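Local structure of transcription termination factor NusA (Planctomyces limnophilus, 4MTN) at residues R154-E159 against P176-R181. The protein probably takes part in both transcription termination and antitermination, binding the core RNA polymerase and nascent RNA. Numbering follows the deposited sequence.
Sequences RAVVLE and PDFVRR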
loop_
_atom_site.group_PDB
_atom_site.type_symbol
_atom_site.label_atom_id
_atom_site.label_comp_id
_atom_site.label_asym_id
_atom_site.label_seq_id
_atom_site.Cartn_x
_atom_site.Cartn_y
_atom_site.Cartn_z
ATOM N N ARG A 154 4.519 10.064 -14.580
ATOM C CA ARG A 154 3.224 9.581 -14.118
ATOM C C ARG A 154 3.370 8.528 -13.024
ATOM O O ARG A 154 4.361 7.799 -12.967
ATOM C CB ARG A 154 2.407 9.025 -15.286
ATOM C CG ARG A 154 3.053 7.880 -16.041
ATOM C CD ARG A 154 2.143 7.410 -17.164
ATOM N NE ARG A 154 2.718 6.305 -17.923
ATOM C CZ ARG A 154 2.054 5.603 -18.834
ATOM N NH1 ARG A 154 0.787 5.888 -19.099
ATOM N NH2 ARG A 154 2.654 4.611 -19.479
ATOM N N ALA A 155 2.370 8.468 -12.150
ATOM C CA ALA A 155 2.358 7.531 -11.035
ATOM C C ALA A 155 0.935 7.358 -10.517
ATOM O O ALA A 155 0.002 7.972 -11.034
ATOM C CB ALA A 155 3.277 8.012 -9.924
ATOM N N VAL A 156 0.772 6.526 -9.494
ATOM C CA VAL A 156 -0.542 6.306 -8.902
ATOM C C VAL A 156 -0.676 7.093 -7.607
ATOM O O VAL A 156 0.306 7.304 -6.893
ATOM C CB VAL A 156 -0.813 4.812 -8.628
ATOM C CG1 VAL A 156 -0.887 4.039 -9.934
ATOM C CG2 VAL A 156 0.248 4.227 -7.709
ATOM N N VAL A 157 -1.890 7.543 -7.311
ATOM C CA VAL A 157 -2.122 8.297 -6.091
ATOM C C VAL A 157 -2.176 7.337 -4.916
ATOM O O VAL A 157 -3.040 6.461 -4.860
ATOM C CB VAL A 157 -3.430 9.106 -6.157
ATOM C CG1 VAL A 157 -3.696 9.793 -4.828
ATOM C CG2 VAL A 157 -3.370 10.120 -7.289
ATOM N N LEU A 158 -1.243 7.500 -3.981
ATOM C CA LEU A 158 -1.154 6.605 -2.835
ATOM C C LEU A 158 -2.182 6.948 -1.765
ATOM O O LEU A 158 -2.897 6.074 -1.276
ATOM C CB LEU A 158 0.252 6.644 -2.237
ATOM C CG LEU A 158 0.495 5.633 -1.119
ATOM C CD1 LEU A 158 0.240 4.224 -1.623
ATOM C CD2 LEU A 158 1.905 5.761 -0.572
ATOM N N GLU A 159 -2.254 8.225 -1.408
ATOM C CA GLU A 159 -3.219 8.685 -0.419
ATOM C C GLU A 159 -3.488 10.176 -0.574
ATOM O O GLU A 159 -2.677 10.909 -1.140
ATOM C CB GLU A 159 -2.727 8.386 0.998
ATOM C CG GLU A 159 -1.516 9.194 1.425
ATOM C CD GLU A 159 -1.209 9.036 2.900
ATOM O OE1 GLU A 159 -1.905 8.242 3.568
ATOM O OE2 GLU A 159 -0.275 9.705 3.391
ATOM N N PRO A 176 2.354 -1.594 -5.981
ATOM C CA PRO A 176 1.863 -2.651 -6.872
ATOM C C PRO A 176 0.785 -2.157 -7.833
ATOM O O PRO A 176 0.754 -2.586 -8.984
ATOM C CB PRO A 176 1.292 -3.685 -5.901
ATOM C CG PRO A 176 2.103 -3.513 -4.671
ATOM C CD PRO A 176 2.413 -2.043 -4.578
ATOM N N ASP A 177 -0.073 -1.253 -7.368
ATOM C CA ASP A 177 -1.152 -0.724 -8.195
ATOM C C ASP A 177 -0.637 -0.041 -9.459
ATOM O O ASP A 177 -1.345 0.016 -10.462
ATOM C CB ASP A 177 -2.012 0.259 -7.397
ATOM C CG ASP A 177 -2.908 -0.435 -6.391
ATOM O OD1 ASP A 177 -3.069 -1.670 -6.487
ATOM O OD2 ASP A 177 -3.456 0.257 -5.509
ATOM N N PHE A 178 0.589 0.473 -9.413
ATOM C CA PHE A 178 1.177 1.121 -10.583
ATOM C C PHE A 178 1.357 0.121 -11.720
ATOM O O PHE A 178 1.062 0.421 -12.877
ATOM C CB PHE A 178 2.521 1.764 -10.235
ATOM C CG PHE A 178 3.049 2.680 -11.308
ATOM C CD1 PHE A 178 2.180 3.359 -12.147
ATOM C CD2 PHE A 178 4.411 2.849 -11.485
ATOM C CE1 PHE A 178 2.660 4.198 -13.135
ATOM C CE2 PHE A 178 4.898 3.687 -12.473
ATOM C CZ PHE A 178 4.022 4.361 -13.300
ATOM N N VAL A 179 1.844 -1.070 -11.382
ATOM C CA VAL A 179 2.019 -2.135 -12.362
ATOM C C VAL A 179 0.671 -2.595 -12.900
ATOM O O VAL A 179 0.507 -2.807 -14.104
ATOM C CB VAL A 179 2.766 -3.339 -11.755
ATOM C CG1 VAL A 179 2.838 -4.482 -12.755
ATOM C CG2 VAL A 179 4.154 -2.926 -11.309
ATOM N N ARG A 180 -0.293 -2.739 -11.994
ATOM C CA ARG A 180 -1.636 -3.186 -12.348
ATOM C C ARG A 180 -2.283 -2.250 -13.363
ATOM O O ARG A 180 -2.911 -2.699 -14.319
ATOM C CB ARG A 180 -2.506 -3.291 -11.093
ATOM C CG ARG A 180 -3.908 -3.810 -11.345
ATOM C CD ARG A 180 -4.733 -3.822 -10.067
ATOM N NE ARG A 180 -4.314 -4.869 -9.140
ATOM C CZ ARG A 180 -4.880 -6.070 -9.065
ATOM N NH1 ARG A 180 -5.890 -6.378 -9.867
ATOM N NH2 ARG A 180 -4.436 -6.963 -8.190
ATOM N N ARG A 181 -2.117 -0.947 -13.156
ATOM C CA ARG A 181 -2.669 0.049 -14.068
ATOM C C ARG A 181 -1.990 -0.010 -15.432
ATOM O O ARG A 181 -2.657 -0.008 -16.466
ATOM C CB ARG A 181 -2.524 1.456 -13.484
ATOM C CG ARG A 181 -3.292 1.711 -12.195
ATOM C CD ARG A 181 -4.793 1.780 -12.420
ATOM N NE ARG A 181 -5.434 0.477 -12.286
ATOM C CZ ARG A 181 -5.826 -0.046 -11.128
ATOM N NH1 ARG A 181 -5.638 0.620 -9.998
ATOM N NH2 ARG A 181 -6.407 -1.239 -11.101
#
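Val-156 meets the helix with both of its methyls: CG1, anti to its own carbonyl carbon, packs 3.6 Å from Phe-178 CA and meets the ring of the same residue at a slant, near CD1, while CG2 sits near Phe-178 N and CB. CG of Phe-178 is anti to the backbone N (chi1 -168°), which carries the ring along the strand toward Arg-154. There Ala-155 CA lies over one ring face, 4.0 Å from Phe-178 CE1, and Phe-178 CZ comes within 3.5 Å of Arg-154 O, a carbonyl that also accepts a hydrogen bond from Arg-173 NH1. Strand 152-162 belongs to the S1 domain, an OB-fold, and helix 176-186 follows that domain's sheet directly in sequence; the short segments cross at 127°. An alanine at Phe-178 would lose the ring that spans Ala-155 and Val-156 and would probably loosen the seating of the helix on the strand. Arg-181 adds only its aliphatic part, Arg-181 CG at 4.0 Å from Val-156 CG1. Turns at chi2 (-71°) and chi3 (90°) fold its chain so that NH1 donates a hydrogen bond to Gly-110 O and NE forms a salt bridge with Glu-184 OE1. Ile-112 of strand 112-120 touches Val-156, Phe-178 and Arg-181 alike.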